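Local coordinates for Esterase/lipase (Uncultured bacterium, PDB 3K6K), which probably hydrolyses carboxylic ester bonds, as an alpha/beta-hydrolase-fold esterase or lipase related to hormone-sensitive lipase, at residues L102-S110 and I295-W303; S196-D204 and G248-D256. All coordinates share one frame; numbering follows the deposited sequence.

Contact 1 of 2, residues L102-S110 and I295-W303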
loop_
_atom_site.group_PDB
_atom_site.type_symbol
_atom_site.label_atom_id
_atom_site.label_comp_id
_atom_site.label_asym_id
_atom_site.label_seq_id
_atom_site.Cartn_x
_atom_site.Cartn_y
_atom_site.Cartn_z
ATOM N N LEU A 102 3.121 -7.700 21.628
ATOM C CA LEU A 102 2.445 -7.075 20.534
ATOM C C LEU A 102 0.909 -6.987 20.804
ATOM O O LEU A 102 0.339 -5.892 20.702
ATOM C CB LEU A 102 2.786 -7.812 19.253
ATOM C CG LEU A 102 2.049 -7.425 17.953
ATOM C CD1 LEU A 102 1.773 -5.957 17.848
ATOM C CD2 LEU A 102 2.870 -7.864 16.750
ATOM N N THR A 103 0.273 -8.117 21.179
ATOM C CA THR A 103 -1.202 -8.267 21.229
ATOM C C THR A 103 -1.885 -7.553 22.370
ATOM O O THR A 103 -3.035 -7.129 22.247
ATOM C CB THR A 103 -1.655 -9.747 21.232
ATOM O OG1 THR A 103 -1.214 -10.417 22.429
ATOM C CG2 THR A 103 -1.121 -10.466 20.012
ATOM N N THR A 104 -1.172 -7.403 23.481
ATOM C CA THR A 104 -1.695 -6.630 24.591
ATOM C C THR A 104 -1.783 -5.184 24.201
ATOM O O THR A 104 -2.709 -4.481 24.636
ATOM C CB THR A 104 -0.863 -6.782 25.902
ATOM O OG1 THR A 104 0.510 -6.491 25.630
ATOM C CG2 THR A 104 -0.993 -8.222 26.491
ATOM N N GLN A 105 -0.838 -4.724 23.386
ATOM C CA GLN A 105 -0.954 -3.350 22.838
ATOM C C GLN A 105 -2.146 -3.278 21.880
ATOM O O GLN A 105 -2.963 -2.370 21.979
ATOM C CB GLN A 105 0.351 -2.835 22.166
ATOM C CG GLN A 105 1.559 -2.706 23.060
ATOM C CD GLN A 105 1.386 -1.633 24.159
ATOM O OE1 GLN A 105 2.161 -1.575 25.161
ATOM N NE2 GLN A 105 0.382 -0.784 23.981
ATOM N N LEU A 106 -2.290 -4.250 20.981
ATOM C CA LEU A 106 -3.451 -4.228 20.078
ATOM C C LEU A 106 -4.728 -4.115 20.937
ATOM O O LEU A 106 -5.604 -3.299 20.645
ATOM C CB LEU A 106 -3.421 -5.416 19.144
ATOM C CG LEU A 106 -2.248 -5.452 18.170
ATOM C CD1 LEU A 106 -2.166 -6.808 17.438
ATOM C CD2 LEU A 106 -2.353 -4.281 17.187
ATOM N N ALA A 107 -4.844 -4.926 21.995
ATOM C CA ALA A 107 -6.059 -4.922 22.838
ATOM C C ALA A 107 -6.337 -3.546 23.547
ATOM O O ALA A 107 -7.416 -2.995 23.429
ATOM C CB ALA A 107 -6.004 -6.078 23.855
ATOM N N LYS A 108 -5.354 -3.011 24.263
ATOM C CA LYS A 108 -5.508 -1.771 24.955
ATOM C C LYS A 108 -5.863 -0.567 24.036
ATOM O O LYS A 108 -6.873 0.120 24.273
ATOM C CB LYS A 108 -4.236 -1.463 25.744
ATOM C CG LYS A 108 -4.309 -0.189 26.558
ATOM C CD LYS A 108 -3.136 -0.153 27.523
ATOM C CE LYS A 108 -3.171 1.065 28.449
ATOM N NZ LYS A 108 -3.980 0.823 29.717
ATOM N N GLN A 109 -5.039 -0.331 23.002
ATOM C CA GLN A 109 -5.238 0.773 22.053
ATOM C C GLN A 109 -6.451 0.613 21.108
ATOM O O GLN A 109 -6.871 1.561 20.419
ATOM C CB GLN A 109 -3.982 0.971 21.231
ATOM C CG GLN A 109 -2.735 0.729 22.005
ATOM C CD GLN A 109 -1.619 1.630 21.635
ATOM O OE1 GLN A 109 -0.457 1.209 21.600
ATOM N NE2 GLN A 109 -1.940 2.901 21.384
ATOM N N SER A 110 -7.037 -0.562 21.062
ATOM C CA SER A 110 -8.210 -0.689 20.228
ATOM C C SER A 110 -9.499 -0.879 21.017
ATOM O O SER A 110 -10.556 -1.066 20.403
ATOM C CB SER A 110 -8.020 -1.857 19.278
ATOM O OG SER A 110 -7.811 -2.988 20.105
ATOM N N ILE A 295 4.033 3.761 16.605
ATOM C CA ILE A 295 3.237 4.468 15.606
ATOM C C ILE A 295 2.421 3.480 14.755
ATOM O O ILE A 295 1.257 3.731 14.436
ATOM C CB ILE A 295 4.112 5.363 14.669
ATOM C CG1 ILE A 295 5.089 6.236 15.451
ATOM C CG2 ILE A 295 3.258 6.327 13.784
ATOM C CD1 ILE A 295 6.130 7.039 14.460
ATOM N N SER A 296 3.033 2.371 14.337
ATOM C CA SER A 296 2.309 1.425 13.505
ATOM C C SER A 296 1.084 0.811 14.276
ATOM O O SER A 296 -0.022 0.676 13.755
ATOM C CB SER A 296 3.242 0.329 13.055
ATOM O OG SER A 296 2.450 -0.745 12.637
ATOM N N ILE A 297 1.331 0.416 15.513
ATOM C CA ILE A 297 0.303 -0.021 16.406
ATOM C C ILE A 297 -0.820 1.023 16.533
ATOM O O ILE A 297 -2.012 0.694 16.489
ATOM C CB ILE A 297 0.969 -0.509 17.724
ATOM C CG1 ILE A 297 1.626 -1.927 17.437
ATOM C CG2 ILE A 297 -0.023 -0.697 18.801
ATOM C CD1 ILE A 297 2.683 -2.344 18.462
ATOM N N LYS A 298 -0.446 2.286 16.635
ATOM C CA LYS A 298 -1.405 3.336 16.820
ATOM C C LYS A 298 -2.304 3.376 15.593
ATOM O O LYS A 298 -3.531 3.367 15.739
ATOM C CB LYS A 298 -0.692 4.676 17.023
ATOM C CG LYS A 298 -1.538 5.767 17.751
ATOM C CD LYS A 298 -1.429 5.695 19.342
ATOM C CE LYS A 298 -0.266 6.514 19.961
ATOM N NZ LYS A 298 1.086 5.838 19.932
ATOM N N GLU A 299 -1.695 3.375 14.403
ATOM C CA GLU A 299 -2.444 3.423 13.162
ATOM C C GLU A 299 -3.336 2.199 12.919
ATOM O O GLU A 299 -4.484 2.363 12.449
ATOM C CB GLU A 299 -1.520 3.639 11.967
ATOM C CG GLU A 299 -0.848 4.954 12.010
ATOM C CD GLU A 299 0.094 5.204 10.852
ATOM O OE1 GLU A 299 0.690 6.302 10.876
ATOM O OE2 GLU A 299 0.234 4.344 9.938
ATOM N N ILE A 300 -2.803 1.004 13.233
ATOM C CA ILE A 300 -3.522 -0.245 13.077
ATOM C C ILE A 300 -4.774 -0.204 13.905
ATOM O O ILE A 300 -5.840 -0.654 13.454
ATOM C CB ILE A 300 -2.712 -1.469 13.532
ATOM C CG1 ILE A 300 -1.625 -1.871 12.507
ATOM C CG2 ILE A 300 -3.641 -2.677 13.744
ATOM C CD1 ILE A 300 -0.482 -2.590 13.162
ATOM N N CYS A 301 -4.637 0.335 15.120
ATOM C CA CYS A 301 -5.767 0.396 16.041
ATOM C C CYS A 301 -6.785 1.403 15.536
ATOM O O CYS A 301 -7.974 1.128 15.558
ATOM C CB CYS A 301 -5.332 0.650 17.502
ATOM S SG CYS A 301 -4.556 -0.858 18.240
ATOM N N HIS A 302 -6.324 2.545 15.061
ATOM C CA HIS A 302 -7.234 3.493 14.475
ATOM C C HIS A 302 -8.028 2.789 13.340
ATOM O O HIS A 302 -9.271 2.907 13.236
ATOM C CB HIS A 302 -6.460 4.708 13.952
ATOM C CG HIS A 302 -7.320 5.908 13.689
ATOM N ND1 HIS A 302 -7.666 6.811 14.681
ATOM C CD2 HIS A 302 -7.900 6.367 12.547
ATOM C CE1 HIS A 302 -8.418 7.772 14.164
ATOM N NE2 HIS A 302 -8.583 7.522 12.874
ATOM N N TRP A 303 -7.313 2.052 12.496
ATOM C CA TRP A 303 -7.938 1.352 11.417
ATOM C C TRP A 303 -8.964 0.412 11.988
ATOM O O TRP A 303 -10.117 0.377 11.535
ATOM C CB TRP A 303 -6.926 0.558 10.656
ATOM C CG TRP A 303 -7.406 0.077 9.328
ATOM C CD1 TRP A 303 -7.367 0.773 8.102
ATOM C CD2 TRP A 303 -7.914 -1.218 9.025
ATOM N NE1 TRP A 303 -7.874 -0.032 7.100
ATOM C CE2 TRP A 303 -8.205 -1.252 7.638
ATOM C CE3 TRP A 303 -8.148 -2.350 9.777
ATOM C CZ2 TRP A 303 -8.702 -2.413 7.007
ATOM C CZ3 TRP A 303 -8.661 -3.462 9.164
ATOM C CH2 TRP A 303 -8.926 -3.496 7.784
#
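The carboxamide of Gln109 is the flat group that meets the facing helix, and Ile297 and Lys298 approach it from the same side of its plane. The methyl CG2 of Ile297 sits well off that plane beneath the oxygen, 3.4 Å from Gln109 OE1. Lys298 CD comes in beyond the nitrogen end, nearer the plane, with 3.5 Å to Gln109 NE2. A bend at chi2 (-144°) carries the Gln109 amide across both side chains at roughly a right angle. Ile297 CG2 also touches the aliphatic root of Gln105, at 4.0 Å from its CB.

Deeper between the helices, Cys301 turns its thiol toward the C-terminal part of segment 102-110. With SG beside the backbone N (chi1 -73°), the sulfur lies 3.6 Å from Gln109 CB and 3.8 Å from Ser110 CB. Toward the sheet the contact turns wholly aliphatic: Leu102 CD1 meets Ile297 CD1 tip to tip at 3.8 Å, and Leu106 CD2 reaches Ile300 CG2 at 4.0 Å.

The touching residues recur at intervals of three and four on both helices, and the axes cross at -50°, 9.0 Å apart, consistent with ridges-into-grooves packing. These are the first and last helices of the alpha/beta hydrolase core, lying on one face of the central sheet. Leu102 and Leu106 rest on Tyr85, while Ile300 spans Val182, Leu184 and Leu244.

The two segments exchange neither hydrogen bonds nor salt bridges. Their union therefore depends on complementary shape and dispersion: a thiol and branched aliphatic groups fill the interior, and at the outer margin amide and lysine meet through the lysine's methylene chain, with its ammonium taking no part in holding the helices together.

Contact 2 of 2, residues S196-D204 and G248-D256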
loop_
_atom_site.group_PDB
_atom_site.type_symbol
_atom_site.label_atom_id
_atom_site.label_comp_id
_atom_site.label_asym_id
_atom_site.label_seq_id
_atom_site.Cartn_x
_atom_site.Cartn_y
_atom_site.Cartn_z
ATOM N N SER A 196 12.104 -9.479 -3.361
ATOM C CA SER A 196 12.754 -9.177 -2.077
ATOM C C SER A 196 13.476 -10.416 -1.543
ATOM O O SER A 196 14.479 -10.285 -0.830
ATOM C CB SER A 196 11.767 -8.617 -1.014
ATOM O OG SER A 196 10.646 -9.479 -0.802
ATOM N N ASN A 197 12.976 -11.604 -1.864
ATOM C CA ASN A 197 13.603 -12.839 -1.360
ATOM C C ASN A 197 15.079 -12.921 -1.665
ATOM O O ASN A 197 15.850 -13.484 -0.888
ATOM C CB ASN A 197 12.937 -14.091 -1.905
ATOM C CG ASN A 197 11.530 -14.200 -1.460
ATOM O OD1 ASN A 197 11.187 -14.943 -0.520
ATOM N ND2 ASN A 197 10.691 -13.389 -2.064
ATOM N N SER A 198 15.487 -12.361 -2.782
ATOM C CA SER A 198 16.902 -12.475 -3.117
ATOM C C SER A 198 17.534 -11.116 -2.918
ATOM O O SER A 198 18.603 -10.989 -2.328
ATOM C CB SER A 198 17.101 -12.968 -4.552
ATOM O OG SER A 198 16.353 -12.168 -5.440
ATOM N N ASN A 199 16.834 -10.072 -3.317
ATOM C CA ASN A 199 17.434 -8.775 -3.149
ATOM C C ASN A 199 17.709 -8.326 -1.735
ATOM O O ASN A 199 18.742 -7.665 -1.467
ATOM C CB ASN A 199 16.659 -7.758 -3.937
ATOM C CG ASN A 199 16.959 -7.876 -5.407
ATOM O OD1 ASN A 199 17.895 -7.265 -5.882
ATOM N ND2 ASN A 199 16.180 -8.692 -6.131
ATOM N N LEU A 200 16.795 -8.666 -0.832
ATOM C CA LEU A 200 16.836 -8.046 0.445
ATOM C C LEU A 200 17.234 -9.052 1.497
ATOM O O LEU A 200 17.246 -8.726 2.677
ATOM C CB LEU A 200 15.501 -7.387 0.777
ATOM C CG LEU A 200 14.982 -6.177 -0.029
ATOM C CD1 LEU A 200 13.669 -5.764 0.554
ATOM C CD2 LEU A 200 15.921 -4.972 -0.050
ATOM N N ALA A 201 17.621 -10.246 1.064
ATOM C CA ALA A 201 17.969 -11.346 1.975
ATOM C C ALA A 201 18.935 -10.971 3.092
ATOM O O ALA A 201 18.636 -11.238 4.248
ATOM C CB ALA A 201 18.467 -12.654 1.193
ATOM N N ASP A 202 20.055 -10.384 2.715
ATOM C CA ASP A 202 21.107 -9.967 3.586
ATOM C C ASP A 202 20.787 -8.761 4.428
ATOM O O ASP A 202 21.576 -8.368 5.194
ATOM C CB ASP A 202 22.379 -9.683 2.782
ATOM C CG ASP A 202 22.883 -10.888 1.980
ATOM O OD1 ASP A 202 22.582 -12.060 2.348
ATOM O OD2 ASP A 202 23.616 -10.653 0.989
ATOM N N ARG A 203 19.634 -8.160 4.257
ATOM C CA ARG A 203 19.270 -7.068 5.095
ATOM C C ARG A 203 18.319 -7.557 6.183
ATOM O O ARG A 203 17.986 -6.799 7.073
ATOM C CB ARG A 203 18.556 -6.013 4.281
ATOM C CG ARG A 203 19.389 -5.062 3.486
ATOM C CD ARG A 203 18.469 -3.881 3.476
ATOM N NE ARG A 203 18.193 -3.333 2.177
ATOM C CZ ARG A 203 17.290 -2.386 1.925
ATOM N NH1 ARG A 203 16.520 -1.833 2.853
ATOM N NH2 ARG A 203 17.157 -2.000 0.698
ATOM N N ASP A 204 17.875 -8.822 6.078
ATOM C CA ASP A 204 16.874 -9.425 6.967
ATOM C C ASP A 204 17.499 -10.344 8.026
ATOM O O ASP A 204 17.944 -11.464 7.722
ATOM C CB ASP A 204 15.870 -10.217 6.150
ATOM C CG ASP A 204 14.579 -10.500 6.916
ATOM O OD1 ASP A 204 14.622 -10.644 8.166
ATOM O OD2 ASP A 204 13.502 -10.564 6.262
ATOM N N GLY A 248 8.026 -3.809 6.916
ATOM C CA GLY A 248 9.246 -3.019 6.914
ATOM C C GLY A 248 10.026 -3.152 5.623
ATOM O O GLY A 248 9.777 -4.085 4.830
ATOM N N SER A 249 10.921 -2.201 5.398
ATOM C CA SER A 249 11.866 -2.240 4.323
ATOM C C SER A 249 12.822 -3.420 4.388
ATOM O O SER A 249 13.186 -3.952 3.323
ATOM C CB SER A 249 12.733 -0.965 4.321
ATOM O OG SER A 249 12.951 -0.480 5.663
ATOM N N GLU A 250 13.292 -3.780 5.587
ATOM C CA GLU A 250 14.408 -4.753 5.681
ATOM C C GLU A 250 13.887 -6.189 5.699
ATOM O O GLU A 250 14.170 -7.025 6.609
ATOM C CB GLU A 250 15.294 -4.502 6.887
ATOM C CG GLU A 250 15.682 -3.068 7.075
ATOM C CD GLU A 250 16.311 -2.438 5.880
ATOM O OE1 GLU A 250 17.431 -2.812 5.533
ATOM O OE2 GLU A 250 15.710 -1.511 5.291
ATOM N N GLU A 251 13.130 -6.500 4.669
ATOM C CA GLU A 251 12.387 -7.728 4.689
ATOM C C GLU A 251 12.557 -8.606 3.435
ATOM O O GLU A 251 12.194 -8.233 2.305
ATOM C CB GLU A 251 10.920 -7.407 4.958
ATOM C CG GLU A 251 10.706 -6.849 6.331
ATOM C CD GLU A 251 9.414 -7.334 6.951
ATOM O OE1 GLU A 251 9.173 -8.535 6.813
ATOM O OE2 GLU A 251 8.631 -6.549 7.574
ATOM N N ALA A 252 13.115 -9.790 3.657
ATOM C CA ALA A 252 13.183 -10.799 2.603
ATOM C C ALA A 252 11.761 -11.058 2.009
ATOM O O ALA A 252 11.658 -11.449 0.856
ATOM C CB ALA A 252 13.746 -12.099 3.176
ATOM N N LEU A 253 10.712 -10.866 2.829
ATOM C CA LEU A 253 9.292 -11.139 2.507
ATOM C C LEU A 253 8.477 -9.830 2.194
ATOM O O LEU A 253 7.248 -9.771 2.293
ATOM C CB LEU A 253 8.622 -11.942 3.630
ATOM C CG LEU A 253 9.280 -13.246 4.120
ATOM C CD1 LEU A 253 8.392 -14.009 5.098
ATOM C CD2 LEU A 253 9.599 -14.138 2.906
ATOM N N LEU A 254 9.193 -8.788 1.841
ATOM C CA LEU A 254 8.571 -7.572 1.356
ATOM C C LEU A 254 7.734 -7.835 0.128
ATOM O O LEU A 254 6.668 -7.220 -0.013
ATOM C CB LEU A 254 9.599 -6.494 1.003
ATOM C CG LEU A 254 9.016 -5.166 0.457
ATOM C CD1 LEU A 254 8.216 -4.461 1.495
ATOM C CD2 LEU A 254 10.158 -4.214 -0.055
ATOM N N SER A 255 8.204 -8.693 -0.781
ATOM C CA SER A 255 7.424 -8.883 -2.006
ATOM C C SER A 255 6.165 -9.716 -1.686
ATOM O O SER A 255 5.269 -9.759 -2.509
ATOM C CB SER A 255 8.247 -9.484 -3.152
ATOM O OG SER A 255 9.371 -8.667 -3.478
ATOM N N ASP A 256 6.088 -10.341 -0.495
ATOM C CA ASP A 256 4.841 -11.009 -0.049
ATOM C C ASP A 256 3.702 -9.972 0.168
ATOM O O ASP A 256 2.537 -10.165 -0.259
ATOM C CB ASP A 256 5.017 -11.829 1.255
ATOM C CG ASP A 256 5.597 -13.274 1.026
ATOM O OD1 ASP A 256 5.236 -14.164 1.791
ATOM O OD2 ASP A 256 6.380 -13.550 0.104
HETATM O O HOH W 1 8.512 -12.213 -0.711
HETATM O O HOH W 2 18.905 -4.282 7.556
HETATM O O HOH W 3 10.867 -10.563 5.936
HETATM O O HOH W 4 14.034 -8.246 9.092
#
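Reciprocal hydrogen bonds tie Ser196 to Ser255, each backbone N-H reaching the other's hydroxyl: Ser196 N to Ser255 OG at 2.9 Å and Ser255 N to Ser196 OG at 2.6 Å. The Ser196 hydroxyl in turn donates to Ala252 O (2.8 Å), approaching from above the carbonyl, 62° out of its plane. Ser255 OG also bonds Glu262 of the second subunit. Asp204, with CG swung anti to its own nitrogen (chi1 -162°), presents the anti lone pair of OD2 to Ala252 N at 2.7 Å.

A salt bridge joins Arg203 NH1 to Glu250 OE2 (2.6 Å), though its hydrogen bond is weak, being bent; the guanidinium and carboxylate planes lie 30° apart. Leu200 CD2 covers one guanidinium face toward its rim, and NH2 bonds Ala266 O of the second subunit.

The turn from Glu251 to Leu254 follows strand 243-248, where alpha/beta hydrolases usually carry the triad acid. Glu251 OE1 bonds His281 ND1, consistent with that role in a Ser-His-Glu triad, while its OE2 is gripped by Ser185 OG and Gly248 N.

Water completes the polar network: one molecule donates to both Asp204 OD2 and Glu251 OE1 and accepts from Leu253 N, and another links Asn197 ND2 to Asp256 OD2.

Among apolar side chains, Leu200 CD1 meets Leu254 CD2 at 3.9 Å, and both leucines also pack on Ala266 of the second subunit.

Both contacts are largely buried, yet they illustrate different ways of joining distant parts of one fold. Contact 1 pairs two regular helices over the sheet, and neither of its segments touches the other subunit. Contact 2 joins loops, turns and helix ends at the C-terminal end of strand 243-248, where the probable triad acid sits and the second subunit closes in. Hydrocarbon and sulfur dominate the first; hydrogen bonds, a salt bridge and ordered water dominate the second. Strand 243-248 relates them: contact 1 packs against it, and segment 248-256 of contact 2 runs on from its end. Their centres lie 24 Å apart, and their nearest atoms, about 9 Å apart, do not touch.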